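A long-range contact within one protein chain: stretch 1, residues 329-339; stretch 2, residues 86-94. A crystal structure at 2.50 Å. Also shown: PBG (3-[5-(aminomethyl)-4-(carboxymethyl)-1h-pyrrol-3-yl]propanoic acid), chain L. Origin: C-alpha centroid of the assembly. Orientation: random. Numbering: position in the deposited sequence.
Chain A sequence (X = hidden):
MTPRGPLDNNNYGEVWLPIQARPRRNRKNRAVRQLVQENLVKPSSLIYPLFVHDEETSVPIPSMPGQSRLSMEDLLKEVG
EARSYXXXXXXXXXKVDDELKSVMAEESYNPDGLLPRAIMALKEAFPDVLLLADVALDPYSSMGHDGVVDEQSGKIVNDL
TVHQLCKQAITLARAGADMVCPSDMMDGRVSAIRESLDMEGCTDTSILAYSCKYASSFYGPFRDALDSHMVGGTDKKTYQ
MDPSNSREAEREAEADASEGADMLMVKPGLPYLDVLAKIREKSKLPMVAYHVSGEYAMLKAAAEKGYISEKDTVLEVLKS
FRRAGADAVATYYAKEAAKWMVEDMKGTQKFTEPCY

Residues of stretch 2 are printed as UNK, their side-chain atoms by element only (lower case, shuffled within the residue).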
# COMPACT_ATOMS: atom_id res chain seq x y z
N VAL A 329 -21.54 -8.42 17.75
CA VAL A 329 -20.98 -9.59 18.42
C VAL A 329 -22.13 -10.50 18.86
O VAL A 329 -23.04 -10.05 19.51
CB VAL A 329 -20.21 -9.15 19.68
CG1 VAL A 329 -19.58 -10.32 20.39
CG2 VAL A 329 -19.13 -8.09 19.28
N ALA A 330 -22.10 -11.78 18.47
CA ALA A 330 -23.07 -12.75 18.98
C ALA A 330 -22.52 -13.26 20.31
O ALA A 330 -21.40 -13.75 20.36
CB ALA A 330 -23.26 -13.89 17.99
N THR A 331 -23.26 -13.11 21.40
CA THR A 331 -22.72 -13.55 22.69
C THR A 331 -23.79 -13.97 23.65
O THR A 331 -24.79 -13.30 23.75
CB THR A 331 -21.82 -12.45 23.36
OG1 THR A 331 -21.44 -12.86 24.68
CG2 THR A 331 -22.54 -11.12 23.41
N TYR A 332 -23.57 -15.08 24.37
CA TYR A 332 -24.54 -15.57 25.36
C TYR A 332 -24.62 -14.60 26.56
O TYR A 332 -25.57 -14.67 27.35
CB TYR A 332 -24.22 -17.01 25.78
CG TYR A 332 -24.22 -17.94 24.59
CD1 TYR A 332 -25.39 -18.38 24.03
CD2 TYR A 332 -23.03 -18.33 23.99
CE1 TYR A 332 -25.39 -19.20 22.95
CE2 TYR A 332 -23.00 -19.15 22.90
CZ TYR A 332 -24.19 -19.59 22.36
OH TYR A 332 -24.18 -20.41 21.24
N TYR A 333 -23.66 -13.69 26.67
CA TYR A 333 -23.74 -12.59 27.67
C TYR A 333 -24.50 -11.33 27.19
O TYR A 333 -24.48 -10.32 27.87
CB TYR A 333 -22.33 -12.15 28.10
CG TYR A 333 -21.75 -12.95 29.22
CD1 TYR A 333 -22.24 -12.84 30.51
CD2 TYR A 333 -20.68 -13.78 29.01
CE1 TYR A 333 -21.67 -13.58 31.56
CE2 TYR A 333 -20.12 -14.53 30.04
CZ TYR A 333 -20.61 -14.42 31.30
OH TYR A 333 -20.01 -15.18 32.29
N ALA A 334 -25.17 -11.40 26.05
CA ALA A 334 -25.76 -10.20 25.45
C ALA A 334 -26.76 -9.58 26.39
O ALA A 334 -26.68 -8.40 26.69
CB ALA A 334 -26.40 -10.51 24.15
N LYS A 335 -27.70 -10.38 26.88
CA LYS A 335 -28.70 -9.84 27.79
C LYS A 335 -28.04 -9.28 29.03
O LYS A 335 -28.39 -8.20 29.52
CB LYS A 335 -29.73 -10.90 28.17
CG LYS A 335 -30.83 -10.36 29.09
CD LYS A 335 -31.80 -11.43 29.56
CE LYS A 335 -31.31 -12.21 30.81
NZ LYS A 335 -32.13 -13.44 31.12
N GLU A 336 -27.08 -10.00 29.55
CA GLU A 336 -26.51 -9.59 30.81
C GLU A 336 -25.73 -8.31 30.64
O GLU A 336 -25.78 -7.43 31.50
CB GLU A 336 -25.62 -10.68 31.36
CG GLU A 336 -25.48 -10.57 32.87
CD GLU A 336 -26.48 -11.44 33.57
OE1 GLU A 336 -26.28 -12.68 33.53
OE2 GLU A 336 -27.43 -10.89 34.13
N ALA A 337 -25.04 -8.16 29.51
CA ALA A 337 -24.28 -6.93 29.27
C ALA A 337 -25.20 -5.71 29.15
O ALA A 337 -24.95 -4.63 29.76
CB ALA A 337 -23.38 -7.06 28.02
N ALA A 338 -26.27 -5.89 28.38
CA ALA A 338 -27.21 -4.80 28.15
C ALA A 338 -27.81 -4.38 29.49
O ALA A 338 -27.99 -3.19 29.78
CB ALA A 338 -28.29 -5.20 27.12
N LYS A 339 -28.07 -5.37 30.33
CA LYS A 339 -28.71 -5.10 31.60
C LYS A 339 -27.78 -4.26 32.44
O LYS A 339 -28.20 -3.28 33.03
CB LYS A 339 -29.06 -6.40 32.30
CG LYS A 339 -29.92 -6.27 33.54
CD LYS A 339 -30.26 -7.66 34.06
CE LYS A 339 -30.73 -7.64 35.51
NZ LYS A 339 -30.61 -9.01 36.06
N UNK A 86 -32.52 -3.37 25.34
CA UNK A 86 -31.96 -2.84 24.12
C UNK A 86 -31.41 -3.85 23.12
O UNK A 86 -30.82 -3.45 22.08
N UNK A 87 -31.56 -5.14 23.39
CA UNK A 87 -31.06 -6.10 22.44
C UNK A 87 -32.10 -6.15 21.37
O UNK A 87 -33.29 -6.26 21.66
c UNK A 87 -30.88 -7.51 23.01
c UNK A 87 -29.90 -7.51 24.20
c UNK A 87 -28.44 -7.25 23.77
c UNK A 87 -30.42 -8.48 21.91
N UNK A 88 -31.70 -6.07 20.12
CA UNK A 88 -32.68 -6.13 19.05
C UNK A 88 -32.56 -7.39 18.21
O UNK A 88 -33.53 -7.78 17.55
c UNK A 88 -32.63 -4.85 18.19
c UNK A 88 -32.96 -2.50 19.16
c UNK A 88 -33.95 -1.33 19.25
n UNK A 88 -34.03 -0.49 17.98
c UNK A 88 -33.62 -3.75 18.67
N UNK A 89 -31.40 -8.07 18.26
CA UNK A 89 -31.14 -9.22 17.37
C UNK A 89 -30.92 -10.52 18.11
O UNK A 89 -30.10 -10.62 19.00
c UNK A 89 -29.94 -8.93 16.50
N UNK A 90 -31.61 -11.55 17.66
CA UNK A 90 -31.68 -12.81 18.36
C UNK A 90 -31.49 -13.94 17.38
O UNK A 90 -32.11 -13.98 16.32
c UNK A 90 -33.96 -9.79 21.68
c UNK A 90 -34.22 -9.67 20.35
c UNK A 90 -33.39 -11.87 19.98
c UNK A 90 -33.14 -11.98 21.31
c UNK A 90 -33.04 -12.97 19.05
c UNK A 90 -33.93 -10.69 19.50
c UNK A 90 -33.45 -10.96 22.17
N UNK A 91 -30.64 -14.87 17.74
CA UNK A 91 -30.27 -15.97 16.88
C UNK A 91 -30.92 -17.19 17.56
O UNK A 91 -30.86 -17.31 18.78
c UNK A 91 -28.04 -16.79 15.78
s UNK A 91 -26.21 -16.49 15.87
c UNK A 91 -28.74 -16.02 16.86
c UNK A 91 -25.90 -15.18 14.69
N UNK A 92 -31.55 -18.07 16.79
CA UNK A 92 -32.30 -19.21 17.35
C UNK A 92 -31.82 -20.57 16.90
O UNK A 92 -31.72 -20.86 15.71
c UNK A 92 -34.48 -17.26 18.54
c UNK A 92 -34.50 -17.79 17.11
c UNK A 92 -35.91 -18.03 16.62
c UNK A 92 -33.79 -19.12 16.98
N UNK A 93 -31.57 -21.44 17.86
CA UNK A 93 -31.11 -22.77 17.59
C UNK A 93 -32.13 -23.76 18.17
O UNK A 93 -32.61 -23.56 19.28
c UNK A 93 -29.77 -22.98 18.27
c UNK A 93 -26.97 -21.59 16.15
c UNK A 93 -28.25 -21.02 18.51
c UNK A 93 -28.02 -22.38 16.59
c UNK A 93 -26.56 -20.51 16.93
c UNK A 93 -27.20 -20.24 18.10
c UNK A 93 -28.68 -22.09 17.77
N UNK A 94 -32.50 -24.79 17.41
CA UNK A 94 -33.42 -25.81 17.92
C UNK A 94 -32.74 -27.07 18.45
O UNK A 94 -31.89 -27.64 17.77
c UNK A 94 -34.24 -26.17 16.70
c UNK A 94 -32.30 -24.93 15.97
c UNK A 94 -33.29 -26.00 15.57
CHA PBG L . -23.74 -25.60 13.77
C1A PBG L . -23.33 -24.61 14.80
C2A PBG L . -22.36 -24.79 15.78
C3A PBG L . -22.32 -23.60 16.50
C4A PBG L . -23.19 -22.72 15.88
NA PBG L . -23.81 -23.36 14.88
C5A PBG L . -21.62 -26.05 16.16
C6A PBG L . -20.63 -26.54 15.19
O1A PBG L . -20.73 -26.13 14.01
O2A PBG L . -19.79 -27.41 15.54
C7A PBG L . -21.49 -23.36 17.70
C8A PBG L . -21.81 -22.15 18.49
C9A PBG L . -21.22 -22.03 19.84
O3A PBG L . -21.78 -21.28 20.64
O4A PBG L . -20.38 -22.82 20.29
N1 PBG L . -23.47 -25.31 12.40

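Position 86 carries no side-chain atoms. Its phi of 105° ends a helix in a Schellman motif, and a CB placed on this backbone would be jammed against the carbonyl oxygen of the residue before, a demand met without any help from stretch 1. The residue is Gly86. Its CA lies 6.5 Å from the CA of Ala338, so the chain passes close to the helix here.

Position 87 has four carbons, forked at the first, with one arm two carbons long. CA-to-CB points toward stretch 1, and the end of the longer arm packs on the methyls of Ala334 and Ala338; that is isoleucine. Ile87, with both chi angles in m, sets its CD1 against the helix: 3.9 Å from Ala334 CB, 3.9 Å from Ala338 CB and 3.6 Å from Ala334 O. Ala334 and Ala338 are one helical turn apart, joined by the bond from Ala338 N to Ala334 O (3.1 Å), so a single methyl can reach both. Ile87 CG1 also comes within 4.4 Å of Lys335 CA.

Position 88 shows four carbons in a row ending in nitrogen, out of reach of stretch 1. This is Lys88, whose NZ is hydrogen-bonded elsewhere in the structure.

Position 89 has one carbon, out of reach of stretch 1, hence Ala89. It opens the strand.

Position 90 bears one carbon and then a six-carbon ring with no oxygen. CA-to-CB points away; the ring end comes nearer but still does not touch. This is Phe90.

Position 91 is an unbranched chain of two carbons, a sulfur and a last carbon. CA-to-CB points toward stretch 1, and the terminal carbon lies by the methyl of Ala330: methionine. In Met91, chi1 and chi2, both t, extend the chain so that CE stands 4.4 Å from Ala330 CB. Met91 CA and Ala330 CA are 8.2 Å apart, a gap this long side chain helps to span.

Position 92 has four carbons forked at the second, buried but out of reach of stretch 1, so it is Leu92.

Position 93 has one carbon followed by a six-carbon ring; CA-to-CB points toward stretch 1, and the ring lies by the hydroxyl of Tyr332. It is Phe93, with CE2 4.4 Å from Tyr332 OH. Phe93 CE1 approaches the pyrrole nitrogen NA of PBG at 3.8 Å, while Tyr332 OH donates a hydrogen bond to PBG O3A (2.6 Å). Both residues therefore meet the same ligand.

Position 94 has three carbons closing a ring onto the backbone nitrogen, within the strand and beyond reach: Pro94.

The contact is small, 230 Å² with both sides summed, and no hydrogen bond crosses it; apolar packing and the shared ligand mark it. The rule is to pair a small residue with a larger one: Ala330, Ala334 and Ala338 offer single methyls to Met91 and Ile87. At the turn of stretch 1, Tyr333 N bonds Thr331 OG1 (3.1 Å) and Ala334 N bonds Thr331 O (3.0 Å), leading into the helix against which Ile87 packs.

Stretch 2 (86-94) GIKAFMLFP
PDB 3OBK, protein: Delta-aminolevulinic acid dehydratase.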